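D-glycerate 3-kinase (PDB 6CKG) probably acts as a kinase that transfers phosphate from ATP to the 3-hydroxyl group of D-glycerate. Local coordinates at residues P47-Q53 / I245-I251; F87-H91 / F157-R163; L194-Y198 / R225-H229. All coordinates share one frame; numbering follows the deposited sequence.

Contact 1: residues P47-Q53 / I245-I251; sequences PLVVGVQ and IDCFVQI
Gln53 meets Val249, Gln250 and Ile251 where strands 48-53 and 247-251 run parallel in the central sheet of this P-loop kinase fold. Its backbone N bonds to Val249 O (3.0 Å), and its O accepts from Ile251 N. With CG anti to the backbone N (chi1 -176°) and a bend at chi2, its side chain lies alongside that of Gln250. Gln250 NE2 donates to Gln53 OE1 (3.2 Å) in its own amide plane but tilted from the acceptor's, the two amides being turned 75° apart. Their other amide atoms bond beyond the two strands, Gln53 NE2 to Trp182 O and Gln250 OE1 to Arg315 NE.

Gly51 is gripped through N to Cys247 O (2.8 Å) and through O from Val249 N (2.8 Å). The same oxygen sits over one face of the Phe248 ring, and Ile245 CG2 approaches Gly51 N to 3.4 Å.

Asp246 extends the pairing beyond the strand: its OD2 takes an almost straight bond from Val49 N (2.8 Å, 174°), while Val49 O accepts from both Asp246 N and Cys247 N. Backbone ladder, carboxylate and linked amides thus satisfy buried polar groups along strand 48-53, whose C-terminal end leads into the P-loop.

Contact 2: residues F87-H91 / F157-R163; sequences FYLTH and FKGEGDR
His91 and Asp162 bring their backbones together, CA to CA 4.8 Å, where the first turn of helix 91-100 meets the start of strand 162-171, one arm of a beta hairpin with strand 146-153. Thr90 occupies the N-cap of the helix, its OG1 capping Asp93 N in the first turn. A carboxylate serves the next residue: His91 N donates to Asp162 OD1 (2.7 Å) almost in line, at 173°, yet from well above the carboxylate plane. The negative oxygen at the N-terminal end of the helix is probably favoured by the helix dipole.

The His91 side chain reaches across to the hairpin loop. Chi1 of -172° swings the imidazole away from the backbone N and lays it flat against the Phe157 ring; the centroids are 3.7 Å apart and the planes only 4° from parallel, a face-to-face stack. At the rim of the imidazole, NE2 donates to Glu160 OE1 (2.7 Å), within the ring plane and nearly coplanar with the carboxylate. Gly161 O lies at the same ring's edge, beside His91 CD2. Stack and hydrogen bond together fix the rotation of the imidazole.

At the other end, the bent Arg163 side chain folds against the loop before the helix. The methyl CG2 of Thr90 sits over the centre of one guanidinium face, 3.6 Å from Arg163 CZ. Asp117 forms a salt bridge with NH2 of this arginine. The same NH2 also donates in the guanidinium plane to Tyr88 O (3.2 Å), and a water closes the grip on that carbonyl, donating to Tyr88 O at 2.8 Å while accepting from Arg163 NE at 2.9 Å.

Contact 3: residues L194-Y198 / R225-H229; sequences LEEKY and RSTLH
Glu195 of helix 191-204 reaches Arg225 and His229, one turn apart on helix 225-236, in a helix-helix packing whose local axes pass 11.1 Å apart at 134°. The polar part centres on this one carboxylate. Glu195 bends at chi2 (-68°), which brings its oxygens over to the other helix. Arg225 holds it side-on in a two-nitrogen salt bridge: NE donates to the syn lone pair of OE1 (2.7 Å), and NH1 donates to OE2 (2.9 Å). His229 NE2 adds a hydrogen bond to the same Glu195 OE2 (2.7 Å), nearly straight and in the plane of the imidazole. The two donors to OE2 come from opposite faces of the carboxylate, so three N-H groups fix its rotation, and the neighbouring guanidinium would be expected to keep Glu195 ionised.

Apolar contacts come from Leu228, whose CD1 meets Tyr198 CD2 at 3.8 Å and whose CB faces Leu194 CD2.

Two CH-pi contacts accompany this network. In one, Leu194 CD2 lies over a face of the His229 ring, 3.8 Å from its centroid but offset toward the rim. In the other, Tyr198 turns a ring face to the aliphatic part of Arg225, whose guanidinium plane is steeply inclined to it, Arg225 CG standing 3.6 Å from the centroid of the Tyr198 ring.

Overall arrangement
Contact 1 lies deepest, about 10 Å from the chain's centre, and joins two neighbouring strands of the six-stranded mixed sheet. Contacts 2 and 3 sit farther out, at about 17 and 22 Å. Centre to centre, contact 1 is about 26 Å from contact 2 and 28 Å from contact 3, and these two are about 28 Å apart; none touches another. Along the chain, 47-53 comes first and 245-251 last, with contact 2 and then contact 3 closed in between. The central sheet is thus assembled from segments far apart in sequence, while the intervening chain builds two peripheral units: a hairpin docked on the N-terminal end of helix 91-100 and the loop before it, and the pair of helices 191-204 and 225-236.

Contact 1: residues P47-Q53 / I245-I251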
ATOM      1  N   PRO A  47      -9.203  16.997  -4.082  1.00 32.65           N
ATOM      2  CA  PRO A  47      -8.549  16.018  -4.964  1.00 30.12           C
ATOM      3  C   PRO A  47      -9.279  14.684  -4.917  1.00 28.26           C
ATOM      4  O   PRO A  47      -9.801  14.279  -3.875  1.00 29.67           O
ATOM      5  CB  PRO A  47      -7.137  15.879  -4.377  1.00 29.94           C
ATOM      6  CG  PRO A  47      -6.981  16.991  -3.402  1.00 34.19           C
ATOM      7  CD  PRO A  47      -8.331  17.424  -2.970  1.00 33.55           C
ATOM      8  N   LEU A  48      -9.303  14.000  -6.059  1.00 30.91           N
ATOM      9  CA  LEU A  48      -9.700  12.601  -6.108  1.00 31.65           C
ATOM     10  C   LEU A  48      -8.611  11.768  -5.454  1.00 30.90           C
ATOM     11  O   LEU A  48      -7.449  11.860  -5.851  1.00 30.71           O
ATOM     12  CB  LEU A  48      -9.899  12.161  -7.559  1.00 29.60           C
ATOM     13  CG  LEU A  48     -10.204  10.681  -7.800  1.00 31.39           C
ATOM     14  CD1 LEU A  48     -11.658  10.374  -7.398  1.00 29.56           C
ATOM     15  CD2 LEU A  48      -9.956  10.318  -9.281  1.00 26.55           C
ATOM     16  N   VAL A  49      -8.966  10.960  -4.457  1.00 23.64           N
ATOM     17  CA  VAL A  49      -7.998  10.075  -3.806  1.00 26.71           C
ATOM     18  C   VAL A  49      -8.083   8.705  -4.473  1.00 29.66           C
ATOM     19  O   VAL A  49      -9.096   8.006  -4.359  1.00 26.34           O
ATOM     20  CB  VAL A  49      -8.236   9.949  -2.294  1.00 26.90           C
ATOM     21  CG1 VAL A  49      -7.162   9.047  -1.685  1.00 22.84           C
ATOM     22  CG2 VAL A  49      -8.231  11.314  -1.618  1.00 30.74           C
ATOM     23  N   VAL A  50      -7.005   8.310  -5.136  1.00 23.44           N
ATOM     24  CA  VAL A  50      -6.898   7.010  -5.783  1.00 22.72           C
ATOM     25  C   VAL A  50      -6.035   6.122  -4.893  1.00 25.54           C
ATOM     26  O   VAL A  50      -4.827   6.343  -4.783  1.00 22.75           O
ATOM     27  CB  VAL A  50      -6.283   7.136  -7.185  1.00 27.21           C
ATOM     28  CG1 VAL A  50      -6.258   5.793  -7.883  1.00 26.96           C
ATOM     29  CG2 VAL A  50      -7.027   8.188  -8.029  1.00 22.16           C
ATOM     30  N   GLY A  51      -6.637   5.109  -4.265  1.00 23.82           N
ATOM     31  CA  GLY A  51      -5.847   4.078  -3.598  1.00 24.61           C
ATOM     32  C   GLY A  51      -5.235   3.116  -4.611  1.00 27.50           C
ATOM     33  O   GLY A  51      -5.835   2.786  -5.630  1.00 24.48           O
ATOM     34  N   VAL A  52      -4.023   2.658  -4.317  1.00 24.70           N
ATOM     35  CA  VAL A  52      -3.314   1.728  -5.196  1.00 24.63           C
ATOM     36  C   VAL A  52      -2.699   0.634  -4.337  1.00 25.04           C
ATOM     37  O   VAL A  52      -2.019   0.927  -3.345  1.00 24.65           O
ATOM     38  CB  VAL A  52      -2.221   2.428  -6.030  1.00 31.55           C
ATOM     39  CG1 VAL A  52      -1.449   1.398  -6.867  1.00 28.36           C
ATOM     40  CG2 VAL A  52      -2.829   3.511  -6.925  1.00 30.25           C
ATOM     41  N   GLN A  53      -2.952  -0.626  -4.690  1.00 25.37           N
ATOM     42  CA  GLN A  53      -2.324  -1.734  -3.974  1.00 23.96           C
ATOM     43  C   GLN A  53      -1.803  -2.747  -4.982  1.00 28.08           C
ATOM     44  O   GLN A  53      -2.424  -2.997  -6.019  1.00 27.60           O
ATOM     45  CB  GLN A  53      -3.285  -2.395  -2.968  1.00 22.12           C
ATOM     46  CG  GLN A  53      -2.646  -3.527  -2.079  1.00 24.24           C
ATOM     47  CD  GLN A  53      -2.578  -4.883  -2.774  1.00 27.73           C
ATOM     48  OE1 GLN A  53      -3.373  -5.179  -3.664  1.00 25.73           O
ATOM     49  NE2 GLN A  53      -1.620  -5.710  -2.375  1.00 27.71           N
ATOM     50  N   ILE A 245     -10.328   7.069   0.894  1.00 28.62           N
ATOM     51  CA  ILE A 245     -10.036   6.724  -0.496  1.00 29.79           C
ATOM     52  C   ILE A 245     -11.324   6.721  -1.317  1.00 35.16           C
ATOM     53  O   ILE A 245     -12.333   6.119  -0.923  1.00 31.15           O
ATOM     54  CB  ILE A 245      -9.337   5.357  -0.559  1.00 24.17           C
ATOM     55  CG1 ILE A 245      -8.004   5.427   0.209  1.00 27.89           C
ATOM     56  CG2 ILE A 245      -9.171   4.891  -1.992  1.00 23.51           C
ATOM     57  CD1 ILE A 245      -7.244   4.089   0.291  1.00 21.64           C
ATOM     58  N   ASP A 246     -11.281   7.363  -2.491  1.00 28.47           N
ATOM     59  CA  ASP A 246     -12.445   7.496  -3.364  1.00 26.39           C
ATOM     60  C   ASP A 246     -12.557   6.371  -4.386  1.00 27.54           C
ATOM     61  O   ASP A 246     -13.664   5.911  -4.679  1.00 32.45           O
ATOM     62  CB  ASP A 246     -12.399   8.834  -4.116  1.00 26.73           C
ATOM     63  CG  ASP A 246     -12.386  10.028  -3.186  1.00 32.21           C
ATOM     64  OD1 ASP A 246     -13.188  10.043  -2.238  1.00 37.97           O
ATOM     65  OD2 ASP A 246     -11.569  10.946  -3.394  1.00 28.91           O
ATOM     66  N   CYS A 247     -11.443   5.942  -4.966  1.00 23.23           N
ATOM     67  CA  CYS A 247     -11.468   4.888  -5.972  1.00 24.95           C
ATOM     68  C   CYS A 247     -10.170   4.102  -5.843  1.00 25.55           C
ATOM     69  O   CYS A 247      -9.268   4.482  -5.097  1.00 24.31           O
ATOM     70  CB  CYS A 247     -11.671   5.478  -7.387  1.00 24.50           C
ATOM     71  SG  CYS A 247     -10.313   6.560  -7.921  1.00 26.15           S
ATOM     72  N   PHE A 248     -10.066   2.995  -6.574  1.00 24.79           N
ATOM     73  CA  PHE A 248      -9.012   2.043  -6.238  1.00 25.33           C
ATOM     74  C   PHE A 248      -8.494   1.346  -7.486  1.00 24.84           C
ATOM     75  O   PHE A 248      -9.273   0.951  -8.364  1.00 23.47           O
ATOM     76  CB  PHE A 248      -9.536   0.986  -5.242  1.00 21.42           C
ATOM     77  CG  PHE A 248      -8.478   0.428  -4.302  1.00 23.36           C
ATOM     78  CD1 PHE A 248      -7.581  -0.532  -4.738  1.00 24.64           C
ATOM     79  CD2 PHE A 248      -8.400   0.859  -2.982  1.00 24.41           C
ATOM     80  CE1 PHE A 248      -6.619  -1.077  -3.870  1.00 24.39           C
ATOM     81  CE2 PHE A 248      -7.434   0.325  -2.100  1.00 22.47           C
ATOM     82  CZ  PHE A 248      -6.550  -0.651  -2.554  1.00 22.93           C
ATOM     83  N   VAL A 249      -7.178   1.160  -7.529  1.00 22.36           N
ATOM     84  CA  VAL A 249      -6.504   0.399  -8.578  1.00 24.25           C
ATOM     85  C   VAL A 249      -5.704  -0.703  -7.901  1.00 26.39           C
ATOM     86  O   VAL A 249      -4.908  -0.420  -6.998  1.00 24.05           O
ATOM     87  CB  VAL A 249      -5.574   1.292  -9.425  1.00 26.67           C
ATOM     88  CG1 VAL A 249      -4.858   0.461 -10.502  1.00 25.76           C
ATOM     89  CG2 VAL A 249      -6.366   2.450 -10.070  1.00 24.91           C
ATOM     90  N   GLN A 250      -5.898  -1.946  -8.339  1.00 25.96           N
ATOM     91  CA  GLN A 250      -5.190  -3.074  -7.743  1.00 27.60           C
ATOM     92  C   GLN A 250      -4.456  -3.879  -8.810  1.00 27.04           C
ATOM     93  O   GLN A 250      -5.016  -4.179  -9.865  1.00 31.03           O
ATOM     94  CB  GLN A 250      -6.156  -3.985  -6.964  1.00 25.61           C
ATOM     95  CG  GLN A 250      -5.504  -5.280  -6.498  1.00 23.03           C
ATOM     96  CD  GLN A 250      -6.474  -6.212  -5.783  1.00 28.74           C
ATOM     97  OE1 GLN A 250      -7.523  -6.563  -6.318  1.00 29.34           O
ATOM     98  NE2 GLN A 250      -6.130  -6.600  -4.562  1.00 33.69           N
ATOM     99  N   ILE A 251      -3.199  -4.217  -8.542  1.00 26.04           N
ATOM    100  CA  ILE A 251      -2.441  -5.136  -9.380  1.00 29.05           C
ATOM    101  C   ILE A 251      -2.426  -6.480  -8.657  1.00 33.29           C
ATOM    102  O   ILE A 251      -1.853  -6.601  -7.570  1.00 32.15           O
ATOM    103  CB  ILE A 251      -1.017  -4.632  -9.641  1.00 32.19           C
ATOM    104  CG1 ILE A 251      -1.059  -3.234 -10.271  1.00 28.84           C
ATOM    105  CG2 ILE A 251      -0.295  -5.598 -10.559  1.00 34.93           C
ATOM    106  CD1 ILE A 251       0.296  -2.546 -10.342  1.00 35.85           C
TER
HETATM  107  O   HOH W   1     -11.597  13.277  -2.045  1.00 40.74           O
HETATM  108  O   HOH W   2      -2.605  -7.544  -5.221  1.00 39.25           O

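Contact 2: residues F87-H91 / F157-R163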
ATOM      1  N   PHE A  87       5.493   6.462   5.583  1.00 26.46           N
ATOM      2  CA  PHE A  87       4.763   6.738   6.807  1.00 22.97           C
ATOM      3  C   PHE A  87       5.000   5.674   7.887  1.00 22.61           C
ATOM      4  O   PHE A  87       4.240   5.596   8.857  1.00 25.22           O
ATOM      5  CB  PHE A  87       3.275   6.873   6.491  1.00 21.68           C
ATOM      6  CG  PHE A  87       2.933   8.125   5.720  1.00 27.03           C
ATOM      7  CD1 PHE A  87       3.051   8.169   4.335  1.00 28.56           C
ATOM      8  CD2 PHE A  87       2.491   9.257   6.382  1.00 25.44           C
ATOM      9  CE1 PHE A  87       2.743   9.325   3.635  1.00 33.51           C
ATOM     10  CE2 PHE A  87       2.182  10.422   5.680  1.00 29.06           C
ATOM     11  CZ  PHE A  87       2.310  10.453   4.314  1.00 30.24           C
ATOM     12  N   TYR A  88       6.051   4.869   7.760  1.00 29.84           N
ATOM     13  CA  TYR A  88       6.460   4.025   8.884  1.00 26.07           C
ATOM     14  C   TYR A  88       6.703   4.868  10.137  1.00 28.88           C
ATOM     15  O   TYR A  88       7.054   6.051  10.060  1.00 28.08           O
ATOM     16  CB  TYR A  88       7.744   3.264   8.551  1.00 27.03           C
ATOM     17  CG  TYR A  88       7.609   2.025   7.686  1.00 26.17           C
ATOM     18  CD1 TYR A  88       6.674   1.029   7.979  1.00 25.55           C
ATOM     19  CD2 TYR A  88       8.457   1.834   6.607  1.00 27.26           C
ATOM     20  CE1 TYR A  88       6.587  -0.095   7.190  1.00 26.29           C
ATOM     21  CE2 TYR A  88       8.382   0.720   5.824  1.00 28.52           C
ATOM     22  CZ  TYR A  88       7.451  -0.244   6.106  1.00 31.72           C
ATOM     23  OH  TYR A  88       7.407  -1.358   5.301  1.00 32.88           O
ATOM     24  N   LEU A  89       6.516   4.241  11.304  1.00 25.10           N
ATOM     25  CA  LEU A  89       6.915   4.841  12.570  1.00 27.82           C
ATOM     26  C   LEU A  89       8.355   5.323  12.503  1.00 26.07           C
ATOM     27  O   LEU A  89       9.185   4.767  11.775  1.00 25.42           O
ATOM     28  CB  LEU A  89       6.787   3.826  13.724  1.00 31.12           C
ATOM     29  CG  LEU A  89       5.381   3.316  14.022  1.00 28.41           C
ATOM     30  CD1 LEU A  89       5.470   2.109  14.986  1.00 23.63           C
ATOM     31  CD2 LEU A  89       4.540   4.460  14.601  1.00 26.37           C
ATOM     32  N   THR A  90       8.654   6.368  13.275  1.00 29.13           N
ATOM     33  CA  THR A  90      10.050   6.720  13.484  1.00 29.62           C
ATOM     34  C   THR A  90      10.756   5.523  14.114  1.00 35.64           C
ATOM     35  O   THR A  90      10.118   4.647  14.695  1.00 31.56           O
ATOM     36  CB  THR A  90      10.189   7.944  14.394  1.00 31.66           C
ATOM     37  OG1 THR A  90       9.732   7.609  15.706  1.00 33.50           O
ATOM     38  CG2 THR A  90       9.382   9.122  13.867  1.00 34.89           C
ATOM     39  N   HIS A  91      12.088   5.480  13.985  1.00 31.99           N
ATOM     40  CA  HIS A  91      12.830   4.372  14.584  1.00 31.34           C
ATOM     41  C   HIS A  91      12.562   4.269  16.085  1.00 32.91           C
ATOM     42  O   HIS A  91      12.396   3.167  16.623  1.00 33.90           O
ATOM     43  CB  HIS A  91      14.332   4.529  14.320  1.00 31.69           C
ATOM     44  CG  HIS A  91      15.141   3.334  14.732  1.00 35.80           C
ATOM     45  ND1 HIS A  91      15.828   3.274  15.925  1.00 37.01           N
ATOM     46  CD2 HIS A  91      15.352   2.145  14.116  1.00 34.79           C
ATOM     47  CE1 HIS A  91      16.434   2.104  16.026  1.00 38.47           C
ATOM     48  NE2 HIS A  91      16.156   1.398  14.943  1.00 37.01           N
ATOM     49  N   PHE A 157      20.022   3.545  10.676  1.00 31.10           N
ATOM     50  CA  PHE A 157      20.189   2.547  11.726  1.00 38.88           C
ATOM     51  C   PHE A 157      20.587   1.202  11.124  1.00 38.03           C
ATOM     52  O   PHE A 157      19.999   0.159  11.416  1.00 33.72           O
ATOM     53  CB  PHE A 157      18.926   2.439  12.587  1.00 35.69           C
ATOM     54  CG  PHE A 157      18.717   3.631  13.482  1.00 33.12           C
ATOM     55  CD1 PHE A 157      19.316   3.688  14.740  1.00 34.97           C
ATOM     56  CD2 PHE A 157      17.955   4.712  13.054  1.00 37.71           C
ATOM     57  CE1 PHE A 157      19.148   4.800  15.567  1.00 32.96           C
ATOM     58  CE2 PHE A 157      17.784   5.828  13.865  1.00 30.22           C
ATOM     59  CZ  PHE A 157      18.375   5.876  15.127  1.00 33.19           C
ATOM     60  N   LYS A 158      21.582   1.250  10.232  1.00 39.63           N
ATOM     61  CA  LYS A 158      22.173   0.055   9.632  1.00 42.83           C
ATOM     62  C   LYS A 158      21.129  -0.788   8.914  1.00 38.70           C
ATOM     63  O   LYS A 158      21.203  -2.017   8.908  1.00 45.27           O
ATOM     64  CB  LYS A 158      22.906  -0.790  10.680  1.00 43.87           C
ATOM     65  N   GLY A 159      20.125  -0.138   8.344  1.00 35.88           N
ATOM     66  CA  GLY A 159      19.106  -0.819   7.569  1.00 30.78           C
ATOM     67  C   GLY A 159      17.784  -1.024   8.274  1.00 37.37           C
ATOM     68  O   GLY A 159      16.823  -1.470   7.631  1.00 35.19           O
ATOM     69  N   GLU A 160      17.694  -0.725   9.570  1.00 31.77           N
ATOM     70  CA  GLU A 160      16.389  -0.844  10.218  1.00 33.12           C
ATOM     71  C   GLU A 160      15.446   0.272   9.787  1.00 31.12           C
ATOM     72  O   GLU A 160      14.226   0.085   9.798  1.00 34.75           O
ATOM     73  CB  GLU A 160      16.551  -0.856  11.732  1.00 30.76           C
ATOM     74  CG  GLU A 160      17.312  -2.049  12.214  1.00 32.28           C
ATOM     75  CD  GLU A 160      17.709  -1.918  13.666  1.00 42.31           C
ATOM     76  OE1 GLU A 160      17.180  -1.019  14.345  1.00 47.34           O
ATOM     77  OE2 GLU A 160      18.555  -2.706  14.120  1.00 47.92           O
ATOM     78  N   GLY A 161      15.982   1.424   9.412  1.00 29.07           N
ATOM     79  CA  GLY A 161      15.161   2.486   8.864  1.00 26.68           C
ATOM     80  C   GLY A 161      14.816   3.558   9.895  1.00 36.51           C
ATOM     81  O   GLY A 161      14.775   3.320  11.108  1.00 31.96           O
ATOM     82  N   ASP A 162      14.541   4.759   9.390  1.00 28.20           N
ATOM     83  CA  ASP A 162      14.027   5.851  10.204  1.00 29.01           C
ATOM     84  C   ASP A 162      13.468   6.923   9.271  1.00 29.51           C
ATOM     85  O   ASP A 162      13.807   6.970   8.086  1.00 29.44           O
ATOM     86  CB  ASP A 162      15.120   6.423  11.104  1.00 26.84           C
ATOM     87  CG  ASP A 162      14.582   7.324  12.197  1.00 32.97           C
ATOM     88  OD1 ASP A 162      13.367   7.320  12.462  1.00 31.62           O
ATOM     89  OD2 ASP A 162      15.396   8.043  12.799  1.00 35.16           O
ATOM     90  N   ARG A 163      12.595   7.773   9.818  1.00 30.63           N
ATOM     91  CA  ARG A 163      12.082   8.913   9.069  1.00 28.24           C
ATOM     92  C   ARG A 163      13.227   9.841   8.688  1.00 36.94           C
ATOM     93  O   ARG A 163      14.090  10.149   9.508  1.00 30.83           O
ATOM     94  CB  ARG A 163      11.046   9.681   9.897  1.00 30.74           C
ATOM     95  CG  ARG A 163      10.274  10.773   9.105  1.00 33.78           C
ATOM     96  CD  ARG A 163       9.016  11.210   9.864  1.00 29.49           C
ATOM     97  NE  ARG A 163       8.151  10.063  10.157  1.00 28.96           N
ATOM     98  CZ  ARG A 163       7.257  10.025  11.144  1.00 28.35           C
ATOM     99  NH1 ARG A 163       7.100  11.077  11.932  1.00 25.99           N
ATOM    100  NH2 ARG A 163       6.513   8.930  11.339  1.00 27.41           N
TER
HETATM  101  O   HOH W   3       8.202   7.859   8.303  1.00 27.40           O

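Contact 3: residues L194-Y198 / R225-H229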
ATOM      1  N   LEU A 194     -10.678 -15.145  11.260  1.00 23.11           N
ATOM      2  CA  LEU A 194      -9.242 -15.398  11.257  1.00 26.58           C
ATOM      3  C   LEU A 194      -8.960 -16.835  11.684  1.00 24.57           C
ATOM      4  O   LEU A 194      -8.191 -17.550  11.030  1.00 29.06           O
ATOM      5  CB  LEU A 194      -8.522 -14.403  12.170  1.00 23.95           C
ATOM      6  CG  LEU A 194      -6.989 -14.366  12.128  1.00 30.13           C
ATOM      7  CD1 LEU A 194      -6.440 -12.944  12.334  1.00 28.34           C
ATOM      8  CD2 LEU A 194      -6.439 -15.297  13.193  1.00 29.73           C
ATOM      9  N   GLU A 195      -9.595 -17.279  12.776  1.00 24.72           N
ATOM     10  CA  GLU A 195      -9.462 -18.672  13.202  1.00 28.94           C
ATOM     11  C   GLU A 195      -9.847 -19.625  12.081  1.00 31.40           C
ATOM     12  O   GLU A 195      -9.205 -20.667  11.879  1.00 31.96           O
ATOM     13  CB  GLU A 195     -10.338 -18.946  14.438  1.00 30.24           C
ATOM     14  CG  GLU A 195      -9.954 -18.143  15.693  1.00 31.83           C
ATOM     15  CD  GLU A 195      -8.607 -18.533  16.296  1.00 37.15           C
ATOM     16  OE1 GLU A 195      -7.979 -19.519  15.846  1.00 34.18           O
ATOM     17  OE2 GLU A 195      -8.175 -17.855  17.251  1.00 38.37           O
ATOM     18  N   GLU A 196     -10.907 -19.293  11.350  1.00 32.04           N
ATOM     19  CA  GLU A 196     -11.371 -20.173  10.284  1.00 34.90           C
ATOM     20  C   GLU A 196     -10.280 -20.385   9.243  1.00 33.23           C
ATOM     21  O   GLU A 196      -9.988 -21.523   8.852  1.00 32.58           O
ATOM     22  CB  GLU A 196     -12.625 -19.575   9.662  1.00 30.13           C
ATOM     23  CG  GLU A 196     -13.206 -20.328   8.526  1.00 34.74           C
ATOM     24  CD  GLU A 196     -14.424 -19.609   8.011  1.00 43.69           C
ATOM     25  OE1 GLU A 196     -15.403 -19.505   8.774  1.00 49.19           O
ATOM     26  OE2 GLU A 196     -14.374 -19.096   6.878  1.00 46.64           O
ATOM     27  N   LYS A 197      -9.626 -19.294   8.831  1.00 25.92           N
ATOM     28  CA  LYS A 197      -8.542 -19.384   7.855  1.00 29.12           C
ATOM     29  C   LYS A 197      -7.335 -20.117   8.418  1.00 32.24           C
ATOM     30  O   LYS A 197      -6.724 -20.937   7.720  1.00 29.05           O
ATOM     31  CB  LYS A 197      -8.143 -17.979   7.379  1.00 26.61           C
ATOM     32  CG  LYS A 197      -9.228 -17.267   6.571  1.00 30.73           C
ATOM     33  CD  LYS A 197      -8.678 -15.954   5.965  1.00 35.22           C
ATOM     34  CE  LYS A 197      -9.710 -15.254   5.105  1.00 40.65           C
ATOM     35  NZ  LYS A 197      -9.085 -14.081   4.400  1.00 49.34           N
ATOM     36  N   TYR A 198      -6.978 -19.853   9.680  1.00 30.53           N
ATOM     37  CA  TYR A 198      -5.848 -20.559  10.284  1.00 28.60           C
ATOM     38  C   TYR A 198      -6.102 -22.062  10.348  1.00 28.43           C
ATOM     39  O   TYR A 198      -5.231 -22.867   9.989  1.00 28.38           O
ATOM     40  CB  TYR A 198      -5.557 -19.995  11.679  1.00 26.13           C
ATOM     41  CG  TYR A 198      -4.356 -20.609  12.332  1.00 34.30           C
ATOM     42  CD1 TYR A 198      -4.478 -21.763  13.113  1.00 39.32           C
ATOM     43  CD2 TYR A 198      -3.095 -20.035  12.197  1.00 37.16           C
ATOM     44  CE1 TYR A 198      -3.380 -22.333  13.719  1.00 45.33           C
ATOM     45  CE2 TYR A 198      -1.980 -20.611  12.814  1.00 35.64           C
ATOM     46  CZ  TYR A 198      -2.136 -21.755  13.565  1.00 45.53           C
ATOM     47  OH  TYR A 198      -1.049 -22.332  14.176  1.00 56.91           O
ATOM     48  N   ARG A 225      -1.213 -18.144  16.535  1.00 29.27           N
ATOM     49  CA  ARG A 225      -2.512 -17.485  16.435  1.00 28.28           C
ATOM     50  C   ARG A 225      -2.492 -16.115  17.114  1.00 33.69           C
ATOM     51  O   ARG A 225      -3.072 -15.154  16.601  1.00 32.19           O
ATOM     52  CB  ARG A 225      -3.597 -18.410  17.031  1.00 29.00           C
ATOM     53  CG  ARG A 225      -3.918 -19.632  16.126  1.00 32.74           C
ATOM     54  CD  ARG A 225      -4.854 -20.700  16.770  1.00 30.96           C
ATOM     55  NE  ARG A 225      -5.920 -20.043  17.502  1.00 33.13           N
ATOM     56  CZ  ARG A 225      -5.973 -19.962  18.825  1.00 33.64           C
ATOM     57  NH1 ARG A 225      -6.972 -19.304  19.397  1.00 37.52           N
ATOM     58  NH2 ARG A 225      -5.045 -20.562  19.572  1.00 38.32           N
ATOM     59  N   SER A 226      -1.799 -15.984  18.251  1.00 34.87           N
ATOM     60  CA  SER A 226      -1.766 -14.679  18.915  1.00 34.09           C
ATOM     61  C   SER A 226      -0.984 -13.648  18.101  1.00 33.10           C
ATOM     62  O   SER A 226      -1.359 -12.471  18.057  1.00 32.22           O
ATOM     63  CB  SER A 226      -1.184 -14.810  20.325  1.00 40.94           C
ATOM     64  OG  SER A 226       0.182 -15.165  20.275  1.00 45.68           O
ATOM     65  N   THR A 227       0.103 -14.061  17.446  1.00 32.09           N
ATOM     66  CA  THR A 227       0.819 -13.126  16.586  1.00 27.50           C
ATOM     67  C   THR A 227      -0.092 -12.615  15.469  1.00 31.14           C
ATOM     68  O   THR A 227      -0.129 -11.413  15.180  1.00 31.85           O
ATOM     69  CB  THR A 227       2.071 -13.779  15.994  1.00 31.55           C
ATOM     70  OG1 THR A 227       3.099 -13.841  16.983  1.00 35.86           O
ATOM     71  CG2 THR A 227       2.607 -12.958  14.778  1.00 29.43           C
ATOM     72  N   LEU A 228      -0.843 -13.517  14.839  1.00 29.36           N
ATOM     73  CA  LEU A 228      -1.704 -13.109  13.730  1.00 32.19           C
ATOM     74  C   LEU A 228      -2.863 -12.238  14.211  1.00 27.13           C
ATOM     75  O   LEU A 228      -3.238 -11.276  13.537  1.00 29.92           O
ATOM     76  CB  LEU A 228      -2.224 -14.338  12.977  1.00 33.89           C
ATOM     77  CG  LEU A 228      -1.157 -15.234  12.345  1.00 35.13           C
ATOM     78  CD1 LEU A 228      -1.757 -16.528  11.826  1.00 34.51           C
ATOM     79  CD2 LEU A 228      -0.410 -14.495  11.238  1.00 28.42           C
ATOM     80  N   HIS A 229      -3.436 -12.555  15.375  1.00 30.45           N
ATOM     81  CA  HIS A 229      -4.520 -11.736  15.916  1.00 27.52           C
ATOM     82  C   HIS A 229      -4.057 -10.308  16.185  1.00 27.67           C
ATOM     83  O   HIS A 229      -4.824  -9.356  15.985  1.00 29.56           O
ATOM     84  CB  HIS A 229      -5.063 -12.367  17.201  1.00 27.29           C
ATOM     85  CG  HIS A 229      -6.074 -13.462  16.979  1.00 31.94           C
ATOM     86  ND1 HIS A 229      -7.266 -13.256  16.319  1.00 30.15           N
ATOM     87  CD2 HIS A 229      -6.092 -14.757  17.387  1.00 27.82           C
ATOM     88  CE1 HIS A 229      -7.963 -14.381  16.303  1.00 31.17           C
ATOM     89  NE2 HIS A 229      -7.273 -15.308  16.947  1.00 30.45           N
TER